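Local coordinates for PA_0080 (Pseudomonas aeruginosa, PDB 3ZHN), which is the lipoprotein TssJ1 of the type VI secretion system, probably tethered to the outer membrane and serving there as a part of the membrane-spanning complex, at residues A[132-135]-A[139-142]; A[74-79]-A[115-120]. One frame throughout, in Å; residues are numbered along the deposited sequence.

Both contacts involve the antiparallel sheet of strands 87-95, 54-61, 113-118 and 129-133, but on different faces of it. Interaction 1 joins one of its two outermost strands, 129-133, and the loop after it to strand 139-146 of the facing mixed sheet, at a partly buried edge of the sandwich. Interaction 2 lays helix 72-77 against strand 113-118, the neighbour of 129-133, in a buried place. Their centres lie 20 Å apart, on opposite sides of the middle of the chain, and along the sequence 74-79/115-120 is complete before 132-135/139-142 begins. Interaction 2 is held by apolar carbons, whereas interaction 1 pairs leucine methyls with a water-mediated polar link nearer the surface.

Interaction 1 of 2, residues A[132-135]-A[139-142]; sequences LDVP and TSHL
The side chains of L132 and L142 reach across the gap between two strands and meet tip to tip, CD2 of L132 lying 3.6 Å from CD1 of L142. The same L132 methyl is 3.8 Å from CD2 of L142, so a single methyl rests against both ends of the opposing fork. The torsions, CG of L132 trans to its own nitrogen (chi1 -174°) and CG of L142 opposite its carbonyl carbon (chi1 -57°), send the two side chains out toward each other. Further along, the hydroxyl of S140 comes up to V134, whose CG1 is 3.7 Å from S140 OG, and to the ring of P135, where CD is 3.9 Å away. A water closes this end: it donates to the carbonyl O of P135 at 2.7 Å and is 2.5 Å from S140 OG. L132 lies near the end of strand 129-133 in one sheet of a beta-sandwich, V134 and P135 in the loop that follows, and 139-142 in strand 139-146 of the facing sheet. V134 also packs on T31, V33 and L114. With the backbones too far apart to pair directly, the leucine methyls join the two sheets, and the water ties the loop leaving strand 129-133, at P135, to S140.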
loop_
_atom_site.group_PDB
_atom_site.type_symbol
_atom_site.label_atom_id
_atom_site.label_comp_id
_atom_site.label_asym_id
_atom_site.label_seq_id
_atom_site.Cartn_x
_atom_site.Cartn_y
_atom_site.Cartn_z
ATOM N N LEU A 132 7.907 -2.504 0.908
ATOM C CA LEU A 132 8.291 -3.289 2.073
ATOM C C LEU A 132 8.791 -4.652 1.626
ATOM O O LEU A 132 7.988 -5.382 0.985
ATOM C CB LEU A 132 7.120 -3.419 3.042
ATOM C CG LEU A 132 7.484 -4.080 4.323
ATOM C CD1 LEU A 132 8.380 -3.227 5.192
ATOM C CD2 LEU A 132 6.261 -4.478 5.133
ATOM N N ASP A 133 10.063 -5.026 1.890
ATOM C CA ASP A 133 10.491 -6.406 1.662
ATOM C C ASP A 133 9.878 -7.243 2.784
ATOM O O ASP A 133 9.973 -6.930 3.968
ATOM C CB ASP A 133 11.998 -6.496 1.729
ATOM C CG ASP A 133 12.659 -5.678 0.651
ATOM O OD1 ASP A 133 12.790 -6.165 -0.478
ATOM O OD2 ASP A 133 13.031 -4.504 0.944
ATOM N N VAL A 134 9.299 -8.350 2.407
ATOM C CA VAL A 134 8.560 -9.275 3.309
ATOM C C VAL A 134 9.317 -10.616 3.315
ATOM O O VAL A 134 9.519 -11.194 2.259
ATOM C CB VAL A 134 7.104 -9.498 2.873
ATOM C CG1 VAL A 134 6.426 -10.525 3.770
ATOM C CG2 VAL A 134 6.346 -8.175 2.945
ATOM N N PRO A 135 9.845 -11.045 4.485
ATOM C CA PRO A 135 10.540 -12.352 4.502
ATOM C C PRO A 135 9.653 -13.522 4.102
ATOM O O PRO A 135 8.516 -13.660 4.554
ATOM C CB PRO A 135 10.993 -12.532 5.918
ATOM C CG PRO A 135 10.662 -11.331 6.625
ATOM C CD PRO A 135 9.790 -10.440 5.822
ATOM N N THR A 139 5.519 -15.350 8.816
ATOM C CA THR A 139 4.321 -14.549 9.071
ATOM C C THR A 139 4.703 -13.137 9.386
ATOM O O THR A 139 5.523 -12.928 10.204
ATOM C CB THR A 139 3.480 -15.163 10.198
ATOM O OG1 THR A 139 2.957 -16.402 9.726
ATOM C CG2 THR A 139 2.350 -14.236 10.645
ATOM N N SER A 140 4.088 -12.181 8.684
ATOM C CA SER A 140 4.249 -10.759 8.944
ATOM C C SER A 140 2.915 -10.119 9.237
ATOM O O SER A 140 1.992 -10.262 8.457
ATOM C CB SER A 140 4.917 -10.044 7.730
ATOM O OG SER A 140 6.222 -10.488 7.465
ATOM N N HIS A 141 2.848 -9.359 10.318
ATOM C CA HIS A 141 1.678 -8.586 10.714
ATOM C C HIS A 141 2.046 -7.103 10.661
ATOM O O HIS A 141 3.116 -6.740 11.160
ATOM C CB HIS A 141 1.127 -9.014 12.079
ATOM C CG HIS A 141 0.479 -10.363 12.096
ATOM N ND1 HIS A 141 -0.245 -10.820 13.187
ATOM C CD2 HIS A 141 0.335 -11.303 11.123
ATOM C CE1 HIS A 141 -0.726 -12.015 12.914
ATOM N NE2 HIS A 141 -0.370 -12.346 11.675
ATOM N N LEU A 142 1.171 -6.304 10.093
ATOM C CA LEU A 142 1.455 -4.892 9.817
ATOM C C LEU A 142 0.240 -4.077 10.213
ATOM O O LEU A 142 -0.885 -4.401 9.897
ATOM C CB LEU A 142 1.788 -4.688 8.379
ATOM C CG LEU A 142 2.926 -5.473 7.782
ATOM C CD1 LEU A 142 2.921 -5.346 6.306
ATOM C CD2 LEU A 142 4.256 -4.944 8.278
HETATM O O HOH W 1 6.526 -12.638 6.132
#

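Interaction 2 of 2, residues A[74-79]-A[115-120]; sequences ALTDNA and GFVAAY
V117 faces helix 72-77 with both of its methyls, each meeting a different residue of the helix. CG2 takes L75, whose CD1 lies 3.9 Å away, and CG1 takes T76, whose CG2 is 4.0 Å away. With CG1 trans to the backbone nitrogen (chi1 173°), the valine fork spans the two consecutive helical residues, and the CA of V117 is 8.0 Å from the CA of T76. The L75 side chain runs at a slant to V117, while that of T76 stands at about a right angle to it. At T76 the chi1 of 57° places OG1 between the backbone nitrogen and the carbonyl carbon, leaving CG2 to the valine; OG1 itself is hydrogen-bonded to the carbonyl O of Y72, one turn earlier. The contact thus lays a short helix on the outer face of one sheet of the beta-sandwich, the face turned from the second sheet, while F116 and A118, the neighbours of V117 along strand 113-118, pack on I151 of strand 151-155 in that second sheet. Y72 and Y59 also lie against V117, Y72 from the same helix and Y59 from the adjacent strand 54-61. The Y59 hydroxyl is in turn hydrogen-bonded to the carbonyl O of L75.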
loop_
_atom_site.group_PDB
_atom_site.type_symbol
_atom_site.label_atom_id
_atom_site.label_comp_id
_atom_site.label_asym_id
_atom_site.label_seq_id
_atom_site.Cartn_x
_atom_site.Cartn_y
_atom_site.Cartn_z
ATOM N N ALA A 74 2.004 6.110 -14.253
ATOM C CA ALA A 74 2.498 4.862 -14.832
ATOM C C ALA A 74 2.077 3.695 -13.894
ATOM O O ALA A 74 1.671 2.650 -14.343
ATOM C CB ALA A 74 4.033 4.934 -15.025
ATOM N N LEU A 75 2.178 3.897 -12.584
ATOM C CA LEU A 75 1.827 2.861 -11.599
ATOM C C LEU A 75 0.324 2.642 -11.480
ATOM O O LEU A 75 -0.128 1.535 -11.057
ATOM C CB LEU A 75 2.361 3.244 -10.197
ATOM C CG LEU A 75 3.855 3.093 -10.069
ATOM C CD1 LEU A 75 4.340 3.501 -8.696
ATOM C CD2 LEU A 75 4.351 1.684 -10.435
ATOM N N THR A 76 -0.454 3.678 -11.711
ATOM C CA THR A 76 -1.893 3.598 -11.472
ATOM C C THR A 76 -2.698 3.219 -12.707
ATOM O O THR A 76 -3.640 2.510 -12.608
ATOM C CB THR A 76 -2.437 4.905 -10.854
ATOM O OG1 THR A 76 -2.155 5.977 -11.646
ATOM C CG2 THR A 76 -1.767 5.249 -9.636
ATOM N N ASP A 77 -2.305 3.699 -13.864
ATOM C CA ASP A 77 -3.023 3.481 -15.078
ATOM C C ASP A 77 -2.360 2.462 -15.972
ATOM O O ASP A 77 -3.058 1.877 -16.774
ATOM C CB ASP A 77 -3.136 4.803 -15.815
ATOM C CG ASP A 77 -4.056 5.814 -15.100
ATOM O OD1 ASP A 77 -4.902 5.414 -14.267
ATOM O OD2 ASP A 77 -3.986 7.003 -15.415
ATOM N N ASN A 78 -1.044 2.259 -15.840
ATOM C CA ASN A 78 -0.289 1.421 -16.751
ATOM C C ASN A 78 0.644 0.447 -16.007
ATOM O O ASN A 78 1.782 0.239 -16.467
ATOM C CB ASN A 78 0.670 2.272 -17.599
ATOM N N ALA A 79 0.222 -0.147 -14.893
ATOM C CA ALA A 79 1.159 -0.861 -14.039
ATOM C C ALA A 79 1.769 -2.069 -14.726
ATOM O O ALA A 79 2.992 -2.334 -14.606
ATOM C CB ALA A 79 0.550 -1.256 -12.693
ATOM N N GLY A 115 4.145 -3.336 -2.375
ATOM C CA GLY A 115 4.122 -1.906 -2.670
ATOM C C GLY A 115 2.770 -1.292 -2.392
ATOM O O GLY A 115 1.744 -2.014 -2.455
ATOM N N PHE A 116 2.785 0.016 -2.115
ATOM C CA PHE A 116 1.592 0.771 -1.780
ATOM C C PHE A 116 1.635 2.099 -2.515
ATOM O O PHE A 116 2.654 2.789 -2.436
ATOM C CB PHE A 116 1.433 1.017 -0.298
ATOM C CG PHE A 116 1.442 -0.248 0.516
ATOM C CD1 PHE A 116 2.637 -0.814 0.921
ATOM C CD2 PHE A 116 0.245 -0.879 0.870
ATOM C CE1 PHE A 116 2.643 -2.010 1.620
ATOM C CE2 PHE A 116 0.230 -2.078 1.534
ATOM C CZ PHE A 116 1.425 -2.618 1.912
ATOM N N VAL A 117 0.508 2.476 -3.171
ATOM C CA VAL A 117 0.307 3.763 -3.797
ATOM C C VAL A 117 -1.056 4.308 -3.312
ATOM O O VAL A 117 -2.082 3.628 -3.446
ATOM C CB VAL A 117 0.299 3.700 -5.316
ATOM C CG1 VAL A 117 -0.089 5.012 -5.978
ATOM C CG2 VAL A 117 1.646 3.270 -5.848
ATOM N N ALA A 118 -1.021 5.500 -2.714
ATOM C CA ALA A 118 -2.236 6.171 -2.237
ATOM C C ALA A 118 -2.443 7.429 -3.079
ATOM O O ALA A 118 -1.534 8.239 -3.254
ATOM C CB ALA A 118 -2.025 6.569 -0.818
ATOM N N ALA A 119 -3.673 7.609 -3.530
ATOM C CA ALA A 119 -4.038 8.708 -4.382
ATOM C C ALA A 119 -4.353 9.948 -3.583
ATOM O O ALA A 119 -5.485 10.470 -3.595
ATOM C CB ALA A 119 -5.234 8.307 -5.219
ATOM N N TYR A 120 -3.331 10.432 -2.879
ATOM C CA TYR A 120 -3.457 11.700 -2.145
ATOM C C TYR A 120 -3.711 12.881 -3.133
ATOM O O TYR A 120 -3.154 12.912 -4.231
ATOM C CB TYR A 120 -2.222 11.978 -1.241
ATOM C CG TYR A 120 -2.233 11.197 0.025
ATOM C CD1 TYR A 120 -3.145 11.497 0.990
ATOM C CD2 TYR A 120 -1.450 10.083 0.216
ATOM C CE1 TYR A 120 -3.222 10.794 2.180
ATOM C CE2 TYR A 120 -1.516 9.366 1.410
ATOM C CZ TYR A 120 -2.393 9.741 2.405
ATOM O OH TYR A 120 -2.470 9.007 3.579
#